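Local coordinates for protein lysozyme, putative (Bacillus anthracis, PDB 2WAG) that probably hydrolyses the glycosidic bonds of bacterial cell-wall peptidoglycan, as a family GH25 lysozyme, with retention of anomeric configuration, at residues 12-24 with 33-45. Residues are numbered along the deposited sequence; the frame is centred on the assembly and turned at random. Where two conformers were deposited one is given.
Sequences DRYEIKGVDVASY and LEKQNMKFAFIKA. With SO4 (sulfate ion), chain E.
K39 N donates to K17 O at 2.8 Å, and from there the two segments run side by side through four more backbone bonds: V19 N to F40 O, F42 N to V19 O, V21 N to F42 O, and K44 N to V21 O at 2.8 Å. V19 and V21 each turn both N-H and C=O to the neighbouring strand, bonding to the residues before and after their partners A41 and I43. Beyond them, R13 NE and N both donate to O3 of a sulfate, NH2 to its O1, and D12 N to its O4; the ion is probably from the crystallisation liquor. Around E15 and N37, one water links E15 O, K17 N and N37 O, and a second joins E15 O to N37 ND2. A third lies between Y24 OH and K44 NZ; that ammonium also forms a salt bridge with E47 and a hydrogen bond to S3 O in the N-terminal tag of the second subunit. Parallel strands 17-21 and 40-47 are the ends of a beta-alpha-beta unit whose crossover includes helix 30-34, within the barrel-like sheet of this TIM-barrel-clan enzyme. On one face, F40 lays its ring flat over G18, whose CA sits 3.5 Å from the ring centroid in a CH-pi contact. Its chi1 of 64° swings the ring across the neighbouring strand, while I16 O meets the ring edge. D20 is on this face too, OD1 held by Q184 and N204. The opposite face is aliphatic: V19 CG2 rests on A41 CB at 3.7 Å, and CG1 meets M38 SD at 3.8 Å. Farther toward the N-terminal end, the I16 and K39 side chains cross at about a right angle, I16 CD1 against K39 CD.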
loop_
_atom_site.group_PDB
_atom_site.type_symbol
_atom_site.label_atom_id
_atom_site.label_comp_id
_atom_site.label_asym_id
_atom_site.label_seq_id
_atom_site.Cartn_x
_atom_site.Cartn_y
_atom_site.Cartn_z
ATOM N N ASP A 12 8.300 20.661 1.357
ATOM C CA ASP A 12 7.975 21.844 0.566
ATOM C C ASP A 12 9.060 22.231 -0.439
ATOM O O ASP A 12 8.758 22.795 -1.481
ATOM C CB ASP A 12 7.721 23.033 1.493
ATOM C CG ASP A 12 6.444 22.891 2.293
ATOM O OD1 ASP A 12 5.528 22.150 1.870
ATOM O OD2 ASP A 12 6.359 23.542 3.365
ATOM N N ARG A 13 10.320 21.925 -0.140
ATOM C CA ARG A 13 11.415 22.312 -1.035
ATOM C C ARG A 13 11.396 21.625 -2.404
ATOM O O ARG A 13 12.091 22.067 -3.318
ATOM C CB ARG A 13 12.752 22.070 -0.346
ATOM C CG ARG A 13 13.103 20.578 -0.208
ATOM C CD ARG A 13 14.326 20.379 0.671
ATOM N NE ARG A 13 14.014 20.657 2.071
ATOM C CZ ARG A 13 14.883 20.558 3.069
ATOM N NH1 ARG A 13 16.136 20.202 2.827
ATOM N NH2 ARG A 13 14.495 20.818 4.313
ATOM N N TYR A 14 10.653 20.524 -2.537
ATOM C CA TYR A 14 10.600 19.807 -3.802
ATOM C C TYR A 14 9.332 20.183 -4.526
ATOM O O TYR A 14 8.243 19.735 -4.153
ATOM C CB TYR A 14 10.647 18.283 -3.559
ATOM C CG TYR A 14 11.845 17.886 -2.752
ATOM C CD1 TYR A 14 13.117 18.043 -3.264
ATOM C CD2 TYR A 14 11.714 17.378 -1.442
ATOM C CE1 TYR A 14 14.239 17.719 -2.511
ATOM C CE2 TYR A 14 12.816 17.038 -0.690
ATOM C CZ TYR A 14 14.082 17.214 -1.218
ATOM O OH TYR A 14 15.190 16.897 -0.473
ATOM N N GLU A 15 9.463 20.989 -5.569
ATOM C CA GLU A 15 8.299 21.486 -6.278
ATOM C C GLU A 15 7.929 20.780 -7.559
ATOM O O GLU A 15 6.934 21.125 -8.174
ATOM C CB GLU A 15 8.464 22.959 -6.601
ATOM C CG GLU A 15 8.673 23.782 -5.370
ATOM C CD GLU A 15 8.388 25.203 -5.662
ATOM O OE1 GLU A 15 7.184 25.565 -5.680
ATOM O OE2 GLU A 15 9.352 25.917 -5.963
ATOM N N ILE A 16 8.735 19.828 -8.002
ATOM C CA ILE A 16 8.471 19.113 -9.233
ATOM C C ILE A 16 7.877 17.750 -8.871
ATOM O O ILE A 16 8.578 16.846 -8.394
ATOM C CB ILE A 16 9.773 18.925 -10.054
ATOM C CG1 ILE A 16 10.457 20.287 -10.305
ATOM C CG2 ILE A 16 9.506 18.155 -11.367
ATOM C CD1 ILE A 16 9.616 21.282 -11.047
ATOM N N LYS A 17 6.572 17.623 -9.106
ATOM C CA LYS A 17 5.757 16.488 -8.680
ATOM C C LYS A 17 5.305 15.665 -9.883
ATOM O O LYS A 17 5.125 16.216 -10.974
ATOM C CB LYS A 17 4.516 17.025 -7.940
ATOM C CG LYS A 17 3.584 15.981 -7.349
ATOM C CD LYS A 17 2.466 16.610 -6.472
ATOM C CE LYS A 17 1.556 17.558 -7.252
ATOM N NZ LYS A 17 0.494 18.150 -6.361
ATOM N N GLY A 18 5.071 14.374 -9.687
ATOM C CA GLY A 18 4.586 13.539 -10.782
ATOM C C GLY A 18 4.021 12.233 -10.296
ATOM O O GLY A 18 4.088 11.923 -9.119
ATOM N N VAL A 19 3.482 11.473 -11.210
ATOM C CA VAL A 19 2.821 10.232 -10.856
ATOM C C VAL A 19 3.514 9.013 -11.437
ATOM O O VAL A 19 4.295 9.135 -12.305
ATOM C CB VAL A 19 1.345 10.218 -11.407
ATOM C CG1 VAL A 19 0.564 11.455 -10.941
ATOM C CG2 VAL A 19 1.314 10.106 -12.964
ATOM N N ASP A 20 3.175 7.851 -10.878
ATOM C CA ASP A 20 3.487 6.591 -11.554
ATOM C C ASP A 20 2.222 5.765 -11.507
ATOM O O ASP A 20 1.498 5.827 -10.515
ATOM C CB ASP A 20 4.714 5.859 -10.972
ATOM C CG ASP A 20 4.510 5.396 -9.575
ATOM O OD1 ASP A 20 4.882 6.154 -8.685
ATOM O OD2 ASP A 20 3.994 4.287 -9.375
ATOM N N VAL A 21 1.937 5.062 -12.595
ATOM C CA VAL A 21 0.696 4.318 -12.720
ATOM C C VAL A 21 0.907 2.985 -13.412
ATOM O O VAL A 21 1.881 2.800 -14.161
ATOM C CB VAL A 21 -0.388 5.107 -13.525
ATOM C CG1 VAL A 21 -0.681 6.454 -12.876
ATOM C CG2 VAL A 21 0.016 5.259 -14.988
ATOM N N ALA A 22 -0.036 2.078 -13.172
ATOM C CA ALA A 22 -0.147 0.809 -13.879
ATOM C C ALA A 22 -1.617 0.620 -14.207
ATOM O O ALA A 22 -2.451 1.512 -13.944
ATOM C CB ALA A 22 0.382 -0.337 -13.015
ATOM N N SER A 23 -1.966 -0.535 -14.768
ATOM C CA SER A 23 -3.356 -0.736 -15.162
ATOM C C SER A 23 -4.320 -0.636 -13.983
ATOM O O SER A 23 -5.479 -0.291 -14.179
ATOM C CB SER A 23 -3.528 -2.084 -15.864
ATOM O OG SER A 23 -3.204 -3.145 -14.984
ATOM N N TYR A 24 -3.836 -0.918 -12.769
ATOM C CA TYR A 24 -4.696 -0.935 -11.565
ATOM C C TYR A 24 -5.256 0.437 -11.254
ATOM O O TYR A 24 -6.215 0.532 -10.504
ATOM C CB TYR A 24 -3.945 -1.576 -10.363
ATOM C CG TYR A 24 -3.254 -2.807 -10.879
ATOM C CD1 TYR A 24 -3.999 -3.854 -11.443
ATOM C CD2 TYR A 24 -1.879 -2.863 -10.980
ATOM C CE1 TYR A 24 -3.377 -4.932 -12.026
ATOM C CE2 TYR A 24 -1.255 -3.948 -11.552
ATOM C CZ TYR A 24 -2.006 -4.966 -12.087
ATOM O OH TYR A 24 -1.362 -6.023 -12.688
ATOM N N LEU A 33 -4.687 15.348 -14.913
ATOM C CA LEU A 33 -3.458 15.316 -14.101
ATOM C C LEU A 33 -2.541 16.481 -14.435
ATOM O O LEU A 33 -1.929 17.097 -13.545
ATOM C CB LEU A 33 -2.699 13.985 -14.233
ATOM C CG LEU A 33 -3.381 12.761 -13.619
ATOM C CD1 LEU A 33 -2.580 11.486 -13.934
ATOM C CD2 LEU A 33 -3.563 12.925 -12.114
ATOM N N GLU A 34 -2.418 16.774 -15.725
ATOM C CA GLU A 34 -1.599 17.898 -16.150
ATOM C C GLU A 34 -2.086 19.208 -15.503
ATOM O O GLU A 34 -1.288 20.031 -15.071
ATOM C CB GLU A 34 -1.612 17.991 -17.675
ATOM C CG GLU A 34 -0.840 19.163 -18.234
ATOM C CD GLU A 34 -0.819 19.169 -19.739
ATOM O OE1 GLU A 34 -1.860 18.930 -20.373
ATOM O OE2 GLU A 34 0.273 19.398 -20.287
ATOM N N LYS A 35 -3.407 19.358 -15.416
ATOM C CA LYS A 35 -4.028 20.522 -14.774
ATOM C C LYS A 35 -3.799 20.635 -13.276
ATOM O O LYS A 35 -4.054 21.686 -12.709
ATOM C CB LYS A 35 -5.518 20.543 -15.087
ATOM C CG LYS A 35 -5.790 20.947 -16.516
ATOM C CD LYS A 35 -7.267 20.906 -16.830
ATOM C CE LYS A 35 -7.489 21.258 -18.287
ATOM N NZ LYS A 35 -8.933 21.131 -18.684
ATOM N N GLN A 36 -3.274 19.579 -12.653
ATOM C CA GLN A 36 -2.922 19.598 -11.246
ATOM C C GLN A 36 -1.446 19.756 -11.014
ATOM O O GLN A 36 -0.961 19.401 -9.973
ATOM C CB GLN A 36 -3.419 18.341 -10.569
ATOM C CG GLN A 36 -4.938 18.356 -10.535
ATOM C CD GLN A 36 -5.474 17.062 -10.106
ATOM O OE1 GLN A 36 -5.420 16.735 -8.927
ATOM N NE2 GLN A 36 -5.999 16.299 -11.043
ATOM N N ASN A 37 -0.748 20.306 -12.000
ATOM C CA ASN A 37 0.676 20.565 -11.950
ATOM C C ASN A 37 1.477 19.286 -11.803
ATOM O O ASN A 37 2.530 19.301 -11.219
ATOM C CB ASN A 37 1.045 21.560 -10.840
ATOM C CG ASN A 37 2.399 22.210 -11.074
ATOM O OD1 ASN A 37 2.807 22.361 -12.207
ATOM N ND2 ASN A 37 3.110 22.500 -10.022
ATOM N N MET A 38 0.979 18.183 -12.307
ATOM C CA MET A 38 1.827 16.991 -12.408
ATOM C C MET A 38 2.762 17.196 -13.593
ATOM O O MET A 38 2.307 17.386 -14.732
ATOM C CB MET A 38 0.989 15.739 -12.614
ATOM C CG MET A 38 0.017 15.474 -11.469
ATOM S SD MET A 38 0.865 15.132 -9.906
ATOM C CE MET A 38 -0.579 14.911 -8.871
ATOM N N LYS A 39 4.066 17.154 -13.336
ATOM C CA LYS A 39 5.052 17.457 -14.369
ATOM C C LYS A 39 5.592 16.243 -15.080
ATOM O O LYS A 39 6.228 16.370 -16.130
ATOM C CB LYS A 39 6.185 18.315 -13.818
ATOM C CG LYS A 39 5.683 19.731 -13.569
ATOM C CD LYS A 39 6.784 20.684 -13.281
ATOM C CE LYS A 39 6.196 22.022 -12.919
ATOM N NZ LYS A 39 5.603 22.678 -14.113
ATOM N N PHE A 40 5.372 15.067 -14.505
ATOM C CA PHE A 40 5.907 13.845 -15.095
ATOM C C PHE A 40 5.036 12.664 -14.751
ATOM O O PHE A 40 4.248 12.697 -13.795
ATOM C CB PHE A 40 7.379 13.580 -14.695
ATOM C CG PHE A 40 7.605 13.329 -13.211
ATOM C CD1 PHE A 40 7.568 12.047 -12.688
ATOM C CD2 PHE A 40 7.945 14.379 -12.367
ATOM C CE1 PHE A 40 7.807 11.823 -11.315
ATOM C CE2 PHE A 40 8.193 14.183 -11.011
ATOM C CZ PHE A 40 8.120 12.890 -10.477
ATOM N N ALA A 41 5.217 11.608 -15.522
ATOM C CA ALA A 41 4.581 10.332 -15.314
ATOM C C ALA A 41 5.546 9.199 -15.662
ATOM O O ALA A 41 6.182 9.253 -16.638
ATOM C CB ALA A 41 3.331 10.227 -16.072
ATOM N N PHE A 42 5.603 8.201 -14.816
ATOM C CA PHE A 42 6.225 6.926 -15.172
ATOM C C PHE A 42 5.121 5.877 -15.262
ATOM O O PHE A 42 4.358 5.687 -14.307
ATOM C CB PHE A 42 7.273 6.519 -14.136
ATOM C CG PHE A 42 8.550 7.328 -14.203
ATOM C CD1 PHE A 42 9.467 7.116 -15.228
ATOM C CD2 PHE A 42 8.825 8.298 -13.259
ATOM C CE1 PHE A 42 10.648 7.849 -15.293
ATOM C CE2 PHE A 42 10.015 9.045 -13.323
ATOM C CZ PHE A 42 10.914 8.814 -14.344
ATOM N N ILE A 43 5.019 5.224 -16.414
ATOM C CA ILE A 43 3.927 4.331 -16.710
ATOM C C ILE A 43 4.434 2.906 -16.782
ATOM O O ILE A 43 5.419 2.635 -17.466
ATOM C CB ILE A 43 3.311 4.718 -18.078
ATOM C CG1 ILE A 43 2.830 6.177 -18.082
ATOM C CG2 ILE A 43 2.194 3.735 -18.488
ATOM C CD1 ILE A 43 2.551 6.679 -19.473
ATOM N N LYS A 44 3.786 1.967 -16.091
ATOM C CA LYS A 44 4.226 0.569 -16.186
ATOM C C LYS A 44 4.044 0.049 -17.608
ATOM O O LYS A 44 2.944 0.155 -18.166
ATOM C CB LYS A 44 3.438 -0.331 -15.249
ATOM C CG LYS A 44 3.988 -1.752 -15.281
ATOM C CD LYS A 44 3.246 -2.677 -14.314
ATOM C CE LYS A 44 3.770 -4.106 -14.431
ATOM N NZ LYS A 44 2.988 -5.022 -13.549
ATOM N N ALA A 45 5.117 -0.517 -18.178
ATOM C CA ALA A 45 5.048 -1.159 -19.485
ATOM C C ALA A 45 5.035 -2.667 -19.362
ATOM O O ALA A 45 4.132 -3.321 -19.880
ATOM C CB ALA A 45 6.233 -0.711 -20.343
HETATM S S SO4 E . 10.735 21.564 3.784
HETATM O O1 SO4 E . 11.697 21.100 4.806
HETATM O O2 SO4 E . 10.763 22.991 3.980
HETATM O O3 SO4 E . 11.363 21.190 2.557
HETATM O O4 SO4 E . 9.568 20.834 4.211
HETATM O O HOH W 1 5.087 19.824 -10.147
HETATM O O HOH W 2 6.041 23.300 -9.793
HETATM O O HOH W 3 0.438 -4.584 -14.557
#